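Local coordinates for catalase (PDB 4QOR), which catalyses the breakdown of hydrogen peroxide to water and oxygen at a buried haem, as a catalase of Bacillus pumilus, at residues A[109-114]-A[179-184]. Sequence-based numbering, arbitrary orientation.
Sequences RDPRGF and TWLFSD. With 2CH (2-chlorophenol), chain G; HEM (protoporphyrin IX containing Fe), chain E.
Arg-109 reaches the end of helix 175-181, where it bonds one backbone carbonyl well and a second one weakly. Its NH1 donates to Leu-181 O at 3.0 Å, in the carbonyl plane, with an N-H...O angle of 150°. The same nitrogen makes a weak bond to Ser-183 O. CG lies anti to the backbone N (chi1 -174°), and a bend at chi3 turns the guanidinium onto these oxygens. On the way, CD rests over one face of the Phe-182 ring, a CH-pi contact at 4.0 Å from the centroid. The guanidinium lies 21° from parallel to that ring.

The close packing is at Leu-181. Its CD1 touches Pro-111 CD at 3.7 Å and the peptide from Asp-110. Its CD2 meets the oxygen of a bound 2-chlorophenol at 3.3 Å, and Phe-182 CZ lies near the phenol ring. Asp-110 OD1 approaches the same ligand, while its OD2 accepts from Val-98 N and Ile-99 N.

The looser side lies at Asp-184. Here Arg-109 NH2 is 5.0 Å from Asp-184 OD1, a single water links them, and Asp-184 OD1 also accepts from Asn-443 ND2. An alanine in place of Arg-109 would probably leave Leu-181 O without this donor and uncover a face of Phe-182.

Further along, Gly-113 CA packs 3.4 Å from the haem methyl CMD, so this chain leads from the phenol site to the haem. It enters strand 113-120 of the catalase beta-barrel, between strands 88-96 and 123-130. Helix 434-448 packs on Phe-182 through Leu-440 and Leu-444.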
loop_
_atom_site.group_PDB
_atom_site.type_symbol
_atom_site.label_atom_id
_atom_site.label_comp_id
_atom_site.label_asym_id
_atom_site.label_seq_id
_atom_site.Cartn_x
_atom_site.Cartn_y
_atom_site.Cartn_z
ATOM N N ARG A 109 -28.227 10.946 -13.674
ATOM C CA ARG A 109 -28.382 9.923 -14.722
ATOM C C ARG A 109 -27.189 8.944 -14.733
ATOM O O ARG A 109 -26.047 9.365 -14.652
ATOM C CB ARG A 109 -28.518 10.616 -16.085
ATOM C CG ARG A 109 -28.824 9.679 -17.245
ATOM C CD ARG A 109 -29.188 10.436 -18.519
ATOM N NE ARG A 109 -30.248 11.432 -18.306
ATOM C CZ ARG A 109 -31.541 11.163 -18.170
ATOM N NH1 ARG A 109 -32.014 9.929 -18.327
ATOM N NH2 ARG A 109 -32.385 12.143 -17.949
ATOM N N ASP A 110 -27.477 7.660 -14.869
ATOM C CA ASP A 110 -26.461 6.612 -14.840
ATOM C C ASP A 110 -27.226 5.320 -14.874
ATOM O O ASP A 110 -28.275 5.230 -14.254
ATOM C CB ASP A 110 -25.641 6.674 -13.510
ATOM C CG ASP A 110 -24.161 7.031 -13.703
ATOM O OD1 ASP A 110 -23.647 7.171 -14.849
ATOM O OD2 ASP A 110 -23.487 7.235 -12.630
ATOM N N PRO A 111 -26.649 4.270 -15.481
ATOM C CA PRO A 111 -27.022 2.924 -15.027
ATOM C C PRO A 111 -26.887 2.777 -13.528
ATOM O O PRO A 111 -26.098 3.470 -12.905
ATOM C CB PRO A 111 -26.012 2.006 -15.710
ATOM C CG PRO A 111 -25.407 2.839 -16.786
ATOM C CD PRO A 111 -25.411 4.243 -16.263
ATOM N N ARG A 112 -27.623 1.830 -12.981
ATOM C CA ARG A 112 -27.427 1.446 -11.631
ATOM C C ARG A 112 -26.877 0.036 -11.532
ATOM O O ARG A 112 -27.336 -0.862 -12.214
ATOM C CB ARG A 112 -28.759 1.529 -10.880
ATOM C CG ARG A 112 -28.973 2.818 -10.098
ATOM C CD ARG A 112 -28.936 4.040 -10.994
ATOM N NE ARG A 112 -29.211 5.257 -10.256
ATOM C CZ ARG A 112 -29.157 6.490 -10.760
ATOM N NH1 ARG A 112 -28.829 6.690 -12.015
ATOM N NH2 ARG A 112 -29.401 7.537 -9.971
ATOM N N GLY A 113 -25.890 -0.136 -10.661
ATOM C CA GLY A 113 -25.382 -1.426 -10.360
ATOM C C GLY A 113 -26.297 -2.248 -9.521
ATOM O O GLY A 113 -27.044 -1.722 -8.716
ATOM N N PHE A 114 -26.246 -3.568 -9.722
ATOM C CA PHE A 114 -27.172 -4.514 -9.111
ATOM C C PHE A 114 -26.382 -5.788 -8.942
ATOM O O PHE A 114 -26.435 -6.658 -9.762
ATOM C CB PHE A 114 -28.380 -4.709 -10.057
ATOM C CG PHE A 114 -29.610 -5.306 -9.407
ATOM C CD1 PHE A 114 -29.533 -6.415 -8.571
ATOM C CD2 PHE A 114 -30.872 -4.812 -9.715
ATOM C CE1 PHE A 114 -30.675 -6.992 -8.021
ATOM C CE2 PHE A 114 -32.041 -5.376 -9.153
ATOM C CZ PHE A 114 -31.942 -6.457 -8.303
ATOM N N THR A 179 -30.229 4.794 -26.116
ATOM C CA THR A 179 -31.657 4.801 -26.289
ATOM C C THR A 179 -32.428 4.321 -25.032
ATOM O O THR A 179 -33.586 4.719 -24.833
ATOM C CB THR A 179 -32.025 3.946 -27.514
ATOM O OG1 THR A 179 -31.297 4.463 -28.649
ATOM C CG2 THR A 179 -33.509 3.995 -27.780
ATOM N N TRP A 180 -31.802 3.482 -24.199
ATOM C CA TRP A 180 -32.366 3.152 -22.899
ATOM C C TRP A 180 -32.037 4.207 -21.842
ATOM O O TRP A 180 -32.897 4.594 -21.039
ATOM C CB TRP A 180 -31.831 1.797 -22.387
ATOM C CG TRP A 180 -32.354 0.569 -23.014
ATOM C CD1 TRP A 180 -32.049 0.095 -24.244
ATOM C CD2 TRP A 180 -33.234 -0.411 -22.417
ATOM N NE1 TRP A 180 -32.684 -1.085 -24.460
ATOM C CE2 TRP A 180 -33.437 -1.403 -23.361
ATOM C CE3 TRP A 180 -33.893 -0.503 -21.209
ATOM C CZ2 TRP A 180 -34.268 -2.493 -23.133
ATOM C CZ3 TRP A 180 -34.708 -1.586 -20.977
ATOM C CH2 TRP A 180 -34.908 -2.551 -21.937
ATOM N N LEU A 181 -30.775 4.601 -21.792
ATOM C CA LEU A 181 -30.261 5.441 -20.681
ATOM C C LEU A 181 -30.857 6.856 -20.697
ATOM O O LEU A 181 -30.953 7.497 -19.658
ATOM C CB LEU A 181 -28.750 5.531 -20.765
ATOM C CG LEU A 181 -28.013 6.333 -19.685
ATOM C CD1 LEU A 181 -28.116 5.687 -18.326
ATOM C CD2 LEU A 181 -26.572 6.518 -20.095
ATOM N N PHE A 182 -31.260 7.333 -21.880
ATOM C CA PHE A 182 -31.862 8.618 -21.983
ATOM C C PHE A 182 -33.380 8.593 -21.961
ATOM O O PHE A 182 -34.029 9.669 -22.051
ATOM C CB PHE A 182 -31.269 9.365 -23.178
ATOM C CG PHE A 182 -29.951 9.997 -22.856
ATOM C CD1 PHE A 182 -29.915 11.209 -22.196
ATOM C CD2 PHE A 182 -28.778 9.347 -23.123
ATOM C CE1 PHE A 182 -28.708 11.770 -21.832
ATOM C CE2 PHE A 182 -27.564 9.907 -22.771
ATOM C CZ PHE A 182 -27.529 11.133 -22.148
ATOM N N SER A 183 -33.968 7.422 -21.748
ATOM C CA SER A 183 -35.343 7.388 -21.248
ATOM C C SER A 183 -35.290 7.831 -19.810
ATOM O O SER A 183 -34.216 8.106 -19.294
ATOM C CB SER A 183 -35.946 6.001 -21.361
ATOM O OG SER A 183 -35.484 5.112 -20.352
ATOM N N ASP A 184 -36.423 7.908 -19.144
ATOM C CA ASP A 184 -36.382 8.268 -17.762
ATOM C C ASP A 184 -35.845 7.149 -16.867
ATOM O O ASP A 184 -35.566 7.370 -15.706
ATOM C CB ASP A 184 -37.732 8.769 -17.263
ATOM C CG ASP A 184 -38.100 10.170 -17.839
ATOM O OD1 ASP A 184 -37.232 10.996 -18.235
ATOM O OD2 ASP A 184 -39.317 10.425 -17.860
HETATM C C1 2CH G . -23.859 8.104 -19.049
HETATM C C2 2CH G . -24.038 8.396 -17.715
HETATM C C3 2CH G . -24.598 9.630 -17.427
HETATM C C4 2CH G . -24.962 10.561 -18.412
HETATM C C5 2CH G . -24.799 10.288 -19.757
HETATM C C6 2CH G . -24.247 9.073 -20.080
HETATM O O 2CH G . -23.344 6.943 -19.517
HETATM CL CL8 2CH G . -23.894 8.496 -21.746
HETATM C CHA HEM E . -17.923 -2.084 -10.407
HETATM C CHB HEM E . -14.921 -2.906 -14.157
HETATM C CHC HEM E . -18.853 -3.479 -17.057
HETATM C CHD HEM E . -21.631 -3.733 -13.096
HETATM C C1A HEM E . -16.795 -2.207 -11.183
HETATM C C2A HEM E . -15.473 -2.070 -10.677
HETATM C C3A HEM E . -14.648 -2.310 -11.738
HETATM C C4A HEM E . -15.426 -2.620 -12.890
HETATM C CMA HEM E . -13.152 -2.299 -11.721
HETATM C CAA HEM E . -15.065 -1.746 -9.254
HETATM C CBA HEM E . -15.310 -3.019 -8.431
HETATM C CGA HEM E . -14.756 -3.045 -7.019
HETATM O O1A HEM E . -15.065 -3.963 -6.174
HETATM O O2A HEM E . -13.952 -2.161 -6.701
HETATM C C1B HEM E . -15.752 -3.131 -15.288
HETATM C C2B HEM E . -15.265 -3.353 -16.627
HETATM C C3B HEM E . -16.363 -3.492 -17.419
HETATM C C4B HEM E . -17.546 -3.360 -16.556
HETATM C CMB HEM E . -13.864 -3.419 -17.168
HETATM C CAB HEM E . -16.381 -3.760 -18.853
HETATM C CBB HEM E . -15.236 -4.064 -19.428
HETATM C C1C HEM E . -19.925 -3.621 -16.211
HETATM C C2C HEM E . -21.081 -4.297 -16.577
HETATM C C3C HEM E . -21.886 -4.380 -15.456
HETATM C C4C HEM E . -21.186 -3.782 -14.389
HETATM C CMC HEM E . -21.349 -4.788 -17.983
HETATM C CAC HEM E . -23.176 -5.033 -15.333
HETATM C CBC HEM E . -23.531 -5.886 -16.273
HETATM C C1D HEM E . -20.786 -3.293 -12.074
HETATM C C2D HEM E . -21.313 -3.142 -10.719
HETATM C C3D HEM E . -20.301 -2.666 -9.980
HETATM C C4D HEM E . -19.156 -2.523 -10.883
HETATM C CMD HEM E . -22.730 -3.474 -10.305
HETATM C CAD HEM E . -20.354 -2.360 -8.516
HETATM C CBD HEM E . -20.069 -3.682 -7.788
HETATM C CGD HEM E . -19.986 -3.379 -6.328
HETATM O O1D HEM E . -21.077 -3.340 -5.736
HETATM O O2D HEM E . -18.871 -3.146 -5.743
HETATM N NA HEM E . -16.744 -2.558 -12.542
HETATM N NB HEM E . -17.111 -3.155 -15.322
HETATM N NC HEM E . -19.973 -3.393 -14.893
HETATM N ND HEM E . -19.510 -2.908 -12.127
HETATM FE FE HEM E . -18.390 -2.968 -13.634
HETATM O O HOH W 1 -34.880 11.064 -16.415
#